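Local structure of cytochrome c' (1MQV) at residues L68-E73 with H117-A122; A6-I11 with L54-S59. The protein carries a covalently attached, high-spin heme c without a sixth ligand and has electron transfer activity, although its exact function is not known. The protein carries 3 engineered substitutions. All coordinates share one frame; numbering follows the deposited sequence.

Contact 1 of 2, residues L68-E73 with H117-A122; sequences LPKIFE and HDDFRA. Engineered in segment 68-73: Phe72 (natural residue Trp). With HEC (heme c), chain C.
His117 sets the heme side: its NE2 binds the heme iron at 2.1 Å as the axial ligand. The backbone O of Asp119 lies 3.5 Å from Lys70 CD in the loop 68-73, while the Asp119 carboxylate forms a salt bridge with Lys77. Phe120 and Leu68 make the two largest contributions to the interface. With CG anti to its carbonyl carbon (chi1 -56°), the ring of Phe120 reaches the loop, where Phe120 CD1 meets Ile71 CG1 at 3.5 Å and Lys70 CG lies near Phe120 CE1. The backbone O of Phe120 accepts a nearly straight hydrogen bond from Leu68 N (2.9 Å, 169° at the hydrogen), the donor standing above the carbonyl plane. At Arg121 the chain leaves the helix, and Leu68 CD1 lies 3.5 Å from Arg121 O. The arginine chain extends the other way and lays one guanidinium face on the porphyrin, with Arg121 NH1 3.4 Å from heme C1A and over one face of the His117 ring. Ala122 CB touches Leu68 CD2 at 3.9 Å. Thus the interhelical loop closes on the C-terminal helix of the four-helix bundle, where His117 ends the Cys-X-X-Cys-His motif of heme c attachment through Cys113 and Cys116.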
# COMPACT_ATOMS: atom_id res chain seq x y z
N LEU A 68 5.49 13.90 -3.52
CA LEU A 68 5.22 15.29 -3.89
C LEU A 68 5.16 16.22 -2.68
O LEU A 68 4.76 15.82 -1.59
CB LEU A 68 3.90 15.39 -4.69
CG LEU A 68 3.85 14.56 -5.98
CD1 LEU A 68 2.45 14.68 -6.62
CD2 LEU A 68 4.95 15.04 -6.96
N PRO A 69 5.56 17.50 -2.86
CA PRO A 69 5.51 18.40 -1.71
C PRO A 69 4.11 18.58 -1.12
O PRO A 69 3.98 18.93 0.06
CB PRO A 69 6.07 19.71 -2.28
CG PRO A 69 7.00 19.24 -3.37
CD PRO A 69 6.18 18.15 -4.02
N LYS A 70 3.09 18.32 -1.93
CA LYS A 70 1.69 18.45 -1.51
C LYS A 70 1.44 17.69 -0.21
O LYS A 70 0.59 18.08 0.60
CB LYS A 70 0.78 17.94 -2.61
CG LYS A 70 -0.74 18.15 -2.32
CD LYS A 70 -1.61 17.76 -3.52
CE LYS A 70 -3.10 17.87 -3.21
NZ LYS A 70 -3.53 19.27 -2.92
N ILE A 71 2.19 16.62 -0.00
CA ILE A 71 2.06 15.83 1.21
C ILE A 71 2.10 16.68 2.47
O ILE A 71 1.29 16.51 3.38
CB ILE A 71 3.21 14.81 1.28
CG1 ILE A 71 3.00 13.78 0.15
CG2 ILE A 71 3.31 14.21 2.72
CD1 ILE A 71 4.17 12.82 -0.08
N PHE A 72 3.03 17.63 2.53
CA PHE A 72 3.16 18.43 3.73
C PHE A 72 2.14 19.54 3.93
O PHE A 72 2.11 20.18 4.99
CB PHE A 72 4.60 18.94 3.83
CG PHE A 72 5.59 17.81 3.76
CD1 PHE A 72 5.68 16.91 4.81
CD2 PHE A 72 6.27 17.54 2.58
CE1 PHE A 72 6.42 15.76 4.68
CE2 PHE A 72 7.01 16.38 2.45
CZ PHE A 72 7.08 15.49 3.49
N GLU A 73 1.28 19.73 2.94
CA GLU A 73 0.23 20.72 3.02
C GLU A 73 -1.08 20.05 3.31
O GLU A 73 -2.08 20.72 3.45
CB GLU A 73 0.06 21.48 1.71
CG GLU A 73 1.10 22.55 1.44
CD GLU A 73 0.79 23.34 0.18
OE1 GLU A 73 -0.24 24.06 0.17
OE2 GLU A 73 1.57 23.24 -0.79
N HIS A 117 -1.65 7.84 -4.85
CA HIS A 117 -0.71 8.18 -5.92
C HIS A 117 -1.18 9.38 -6.73
O HIS A 117 -0.40 10.26 -7.05
CB HIS A 117 -0.44 6.96 -6.83
CG HIS A 117 0.23 5.83 -6.12
ND1 HIS A 117 0.23 4.54 -6.59
CD2 HIS A 117 0.94 5.80 -4.96
CE1 HIS A 117 0.91 3.76 -5.76
NE2 HIS A 117 1.36 4.51 -4.76
N ASP A 118 -2.47 9.47 -7.03
CA ASP A 118 -2.91 10.61 -7.82
C ASP A 118 -2.68 11.97 -7.17
O ASP A 118 -2.54 12.94 -7.90
CB ASP A 118 -4.37 10.47 -8.23
CG ASP A 118 -4.60 9.32 -9.21
OD1 ASP A 118 -3.66 8.91 -9.92
OD2 ASP A 118 -5.73 8.82 -9.28
N ASP A 119 -2.62 12.04 -5.84
CA ASP A 119 -2.38 13.31 -5.17
C ASP A 119 -0.98 13.53 -4.65
O ASP A 119 -0.51 14.67 -4.61
CB ASP A 119 -3.31 13.50 -3.96
CG ASP A 119 -4.76 13.88 -4.34
OD1 ASP A 119 -4.95 14.57 -5.35
OD2 ASP A 119 -5.72 13.49 -3.61
N PHE A 120 -0.29 12.45 -4.31
CA PHE A 120 0.98 12.59 -3.60
C PHE A 120 2.22 11.93 -4.17
O PHE A 120 3.27 11.97 -3.51
CB PHE A 120 0.74 12.06 -2.18
CG PHE A 120 -0.40 12.75 -1.47
CD1 PHE A 120 -0.29 14.08 -1.09
CD2 PHE A 120 -1.59 12.07 -1.15
CE1 PHE A 120 -1.33 14.74 -0.40
CE2 PHE A 120 -2.62 12.73 -0.46
CZ PHE A 120 -2.49 14.06 -0.08
N ARG A 121 2.11 11.32 -5.35
CA ARG A 121 3.24 10.64 -5.99
C ARG A 121 3.49 11.22 -7.38
O ARG A 121 2.57 11.52 -8.11
CB ARG A 121 2.96 9.14 -6.11
CG ARG A 121 4.15 8.31 -6.62
CD ARG A 121 3.67 6.91 -7.04
NE ARG A 121 4.75 6.11 -7.58
CZ ARG A 121 4.73 4.79 -7.67
NH1 ARG A 121 3.66 4.13 -7.25
NH2 ARG A 121 5.76 4.13 -8.18
N ALA A 122 4.75 11.41 -7.74
CA ALA A 122 5.06 11.92 -9.07
C ALA A 122 4.61 10.91 -10.15
O ALA A 122 4.67 9.69 -9.95
CB ALA A 122 6.57 12.21 -9.18
FE HEC C . 2.57 3.79 -3.18
CHA HEC C . 5.68 4.68 -4.10
CHB HEC C . 3.08 0.68 -4.50
CHC HEC C . -0.21 2.64 -1.62
CHD HEC C . 2.18 6.83 -1.41
NA HEC C . 4.12 2.85 -4.15
C1A HEC C . 5.32 3.42 -4.42
C2A HEC C . 6.13 2.48 -5.10
C3A HEC C . 5.40 1.30 -5.26
C4A HEC C . 4.13 1.58 -4.64
CMA HEC C . 5.68 -0.02 -5.92
CAA HEC C . 7.53 2.75 -5.64
CBA HEC C . 8.55 2.42 -4.57
CGA HEC C . 9.98 2.49 -5.12
O1A HEC C . 10.53 1.42 -5.41
O2A HEC C . 10.52 3.60 -5.27
NB HEC C . 1.65 2.08 -3.11
C1B HEC C . 1.90 0.91 -3.81
C2B HEC C . 0.83 -0.10 -3.68
C3B HEC C . -0.10 0.46 -2.88
C4B HEC C . 0.43 1.80 -2.49
CMB HEC C . 0.83 -1.47 -4.41
CAB HEC C . -1.38 -0.10 -2.45
CBB HEC C . -1.53 -1.38 -1.91
NC HEC C . 1.33 4.54 -1.77
C1C HEC C . 0.19 3.93 -1.25
C2C HEC C . -0.53 4.80 -0.40
C3C HEC C . 0.10 6.01 -0.33
C4C HEC C . 1.28 5.81 -1.22
CMC HEC C . -1.95 4.50 0.19
CAC HEC C . -0.23 7.28 0.31
CBC HEC C . -1.13 7.25 1.47
ND HEC C . 3.67 5.46 -2.81
C1D HEC C . 3.36 6.65 -2.20
C2D HEC C . 4.43 7.65 -2.39
C3D HEC C . 5.39 7.02 -3.15
C4D HEC C . 4.93 5.65 -3.39
CMD HEC C . 4.47 8.99 -1.59
CAD HEC C . 6.79 7.68 -3.55
CBD HEC C . 7.77 7.20 -2.43
CGD HEC C . 9.10 7.93 -2.57
O1D HEC C . 9.55 8.00 -3.72
O2D HEC C . 9.66 8.41 -1.56

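Contact 2 of 2, residues A6-I11 with L54-S59; sequences AQRKAI and LFPADS. With HEC (heme c), chain C.
The side chain of Arg8 projects from helix 4-27 with CG in the crowded position between backbone N and carbonyl carbon (chi1 72°), then runs extended to NE. Arg8 CB packs 3.9 Å from Leu54 CD1, a methyl that also meets Ile11 CD1 at 3.6 Å. Farther out, Arg8 CD sits over the Phe55 ring in a CH-pi contact, 3.9 Å from the centroid. Arg8 NE gives a nearly straight hydrogen bond to heme propionate O2D (2.9 Å, 168°). At CZ the guanidinium is turned only 13° from the plane of the Phe55 ring, whose CD2 lies under one face. Arg8 NH1 is gripped twice: Leu54 O accepts at 3.0 Å in its carbonyl plane, on a lone pair, and Ser59 OG accepts at 3.2 Å from a tilted position. Arg8 NH2 donates to a water at 2.8 Å, which passes the link to Ser59 O, and to Thr65 OG1; its bond to O2D is weak. These partners would fix the rotation of the buried guanidinium, and the propionate probably stabilises its positive charge. Here Arg8, an experimentally established heme-binding residue, joins helix 4-27 and the loop at the propionate edge of the four-helix bundle's heme pocket.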
# COMPACT_ATOMS: atom_id res chain seq x y z
N ALA A 6 15.13 6.17 1.57
CA ALA A 6 15.48 4.83 1.15
C ALA A 6 14.63 3.82 1.91
O ALA A 6 14.21 2.80 1.34
CB ALA A 6 16.97 4.57 1.41
N GLN A 7 14.34 4.09 3.17
CA GLN A 7 13.55 3.15 3.95
C GLN A 7 12.16 3.00 3.40
O GLN A 7 11.66 1.87 3.25
CB GLN A 7 13.37 3.63 5.38
CG GLN A 7 14.52 3.35 6.31
CD GLN A 7 14.30 4.02 7.65
OE1 GLN A 7 15.01 4.95 8.00
NE2 GLN A 7 13.30 3.55 8.39
N ARG A 8 11.52 4.12 3.14
CA ARG A 8 10.12 4.09 2.68
C ARG A 8 10.01 3.51 1.28
O ARG A 8 9.05 2.81 0.98
CB ARG A 8 9.46 5.49 2.78
CG ARG A 8 9.96 6.51 1.75
CD ARG A 8 9.79 7.91 2.29
NE ARG A 8 9.89 8.93 1.25
CZ ARG A 8 9.99 10.25 1.51
NH1 ARG A 8 10.02 10.69 2.76
NH2 ARG A 8 10.06 11.12 0.51
N LYS A 9 10.99 3.76 0.41
CA LYS A 9 10.90 3.19 -0.93
C LYS A 9 11.03 1.67 -0.87
O LYS A 9 10.43 0.96 -1.69
CB LYS A 9 12.00 3.79 -1.83
CG LYS A 9 11.66 5.16 -2.46
CD LYS A 9 12.92 5.63 -3.23
CE LYS A 9 12.62 6.38 -4.49
NZ LYS A 9 13.91 6.67 -5.16
N ALA A 10 11.81 1.17 0.09
CA ALA A 10 12.00 -0.26 0.24
C ALA A 10 10.69 -0.91 0.70
O ALA A 10 10.29 -1.97 0.22
CB ALA A 10 13.11 -0.56 1.25
N ILE A 11 10.02 -0.25 1.62
CA ILE A 11 8.74 -0.78 2.13
C ILE A 11 7.66 -0.70 1.02
O ILE A 11 6.87 -1.63 0.87
CB ILE A 11 8.27 0.01 3.36
CG1 ILE A 11 9.16 -0.32 4.57
CG2 ILE A 11 6.77 -0.31 3.66
CD1 ILE A 11 9.05 0.74 5.68
N LEU A 54 7.55 7.73 8.18
CA LEU A 54 8.69 7.95 7.26
C LEU A 54 8.64 9.09 6.23
O LEU A 54 9.36 9.05 5.22
CB LEU A 54 8.98 6.63 6.53
CG LEU A 54 9.22 5.44 7.41
CD1 LEU A 54 9.39 4.20 6.48
CD2 LEU A 54 10.51 5.64 8.21
N PHE A 55 7.76 10.08 6.45
CA PHE A 55 7.67 11.21 5.53
C PHE A 55 7.86 12.54 6.27
O PHE A 55 6.94 13.33 6.41
CB PHE A 55 6.31 11.21 4.78
CG PHE A 55 6.18 10.11 3.75
CD1 PHE A 55 5.82 8.81 4.15
CD2 PHE A 55 6.48 10.34 2.41
CE1 PHE A 55 5.77 7.77 3.22
CE2 PHE A 55 6.42 9.30 1.46
CZ PHE A 55 6.06 8.01 1.88
N PRO A 56 9.08 12.81 6.76
CA PRO A 56 9.32 14.07 7.48
C PRO A 56 9.49 15.26 6.54
O PRO A 56 10.00 15.11 5.44
CB PRO A 56 10.62 13.78 8.25
CG PRO A 56 11.39 12.90 7.25
CD PRO A 56 10.31 12.00 6.60
N ALA A 57 9.05 16.44 6.97
CA ALA A 57 9.20 17.62 6.12
C ALA A 57 10.69 17.92 5.78
O ALA A 57 10.98 18.47 4.73
CB ALA A 57 8.54 18.84 6.81
N ASP A 58 11.63 17.53 6.65
CA ASP A 58 13.04 17.81 6.32
C ASP A 58 13.57 16.91 5.20
O ASP A 58 14.75 16.94 4.86
CB ASP A 58 13.95 17.73 7.57
CG ASP A 58 13.88 16.40 8.28
OD1 ASP A 58 13.78 15.36 7.61
OD2 ASP A 58 13.94 16.39 9.53
N SER A 59 12.69 16.10 4.62
CA SER A 59 13.11 15.27 3.53
C SER A 59 12.40 15.72 2.26
O SER A 59 12.48 15.05 1.21
CB SER A 59 12.80 13.81 3.83
OG SER A 59 11.72 13.40 3.03
FE HEC C . 2.57 3.79 -3.18
CHA HEC C . 5.68 4.68 -4.10
CHB HEC C . 3.08 0.68 -4.50
CHC HEC C . -0.21 2.64 -1.62
CHD HEC C . 2.18 6.83 -1.41
NA HEC C . 4.12 2.85 -4.15
C1A HEC C . 5.32 3.42 -4.42
C2A HEC C . 6.13 2.48 -5.10
C3A HEC C . 5.40 1.30 -5.26
C4A HEC C . 4.13 1.58 -4.64
CMA HEC C . 5.68 -0.02 -5.92
CAA HEC C . 7.53 2.75 -5.64
CBA HEC C . 8.55 2.42 -4.57
CGA HEC C . 9.98 2.49 -5.12
O1A HEC C . 10.53 1.42 -5.41
O2A HEC C . 10.52 3.60 -5.27
NB HEC C . 1.65 2.08 -3.11
C1B HEC C . 1.90 0.91 -3.81
C2B HEC C . 0.83 -0.10 -3.68
C3B HEC C . -0.10 0.46 -2.88
C4B HEC C . 0.43 1.80 -2.49
CMB HEC C . 0.83 -1.47 -4.41
CAB HEC C . -1.38 -0.10 -2.45
CBB HEC C . -1.53 -1.38 -1.91
NC HEC C . 1.33 4.54 -1.77
C1C HEC C . 0.19 3.93 -1.25
C2C HEC C . -0.53 4.80 -0.40
C3C HEC C . 0.10 6.01 -0.33
C4C HEC C . 1.28 5.81 -1.22
CMC HEC C . -1.95 4.50 0.19
CAC HEC C . -0.23 7.28 0.31
CBC HEC C . -1.13 7.25 1.47
ND HEC C . 3.67 5.46 -2.81
C1D HEC C . 3.36 6.65 -2.20
C2D HEC C . 4.43 7.65 -2.39
C3D HEC C . 5.39 7.02 -3.15
C4D HEC C . 4.93 5.65 -3.39
CMD HEC C . 4.47 8.99 -1.59
CAD HEC C . 6.79 7.68 -3.55
CBD HEC C . 7.77 7.20 -2.43
CGD HEC C . 9.10 7.93 -2.57
O1D HEC C . 9.55 8.00 -3.72
O2D HEC C . 9.66 8.41 -1.56
O HOH W 1 9.93 13.89 0.67

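The centres of contacts 1 and 2 lie about 13 Å apart, and both touch the same heme. Contact 1 meets the heme on the side of its one protein axial ligand, His117, and lays a guanidinium on the porphyrin; contact 2 holds a propionate through another arginine. The loop between helices 34-50 and 75-95 supplies a segment to each, 54-59 pairing with the first helix and 68-73 with the last. These two segments also meet directly: CE1 of the engineered Phe72 comes 3.0 Å from Phe55 O, and Ile71 CD1 lies 4.2 Å from Phe55 CD2. Between them, Thr65 and Ala66 add hydrogen bonds to the heme, and Phe78 packs edge-to-face with both Phe55 and Phe120.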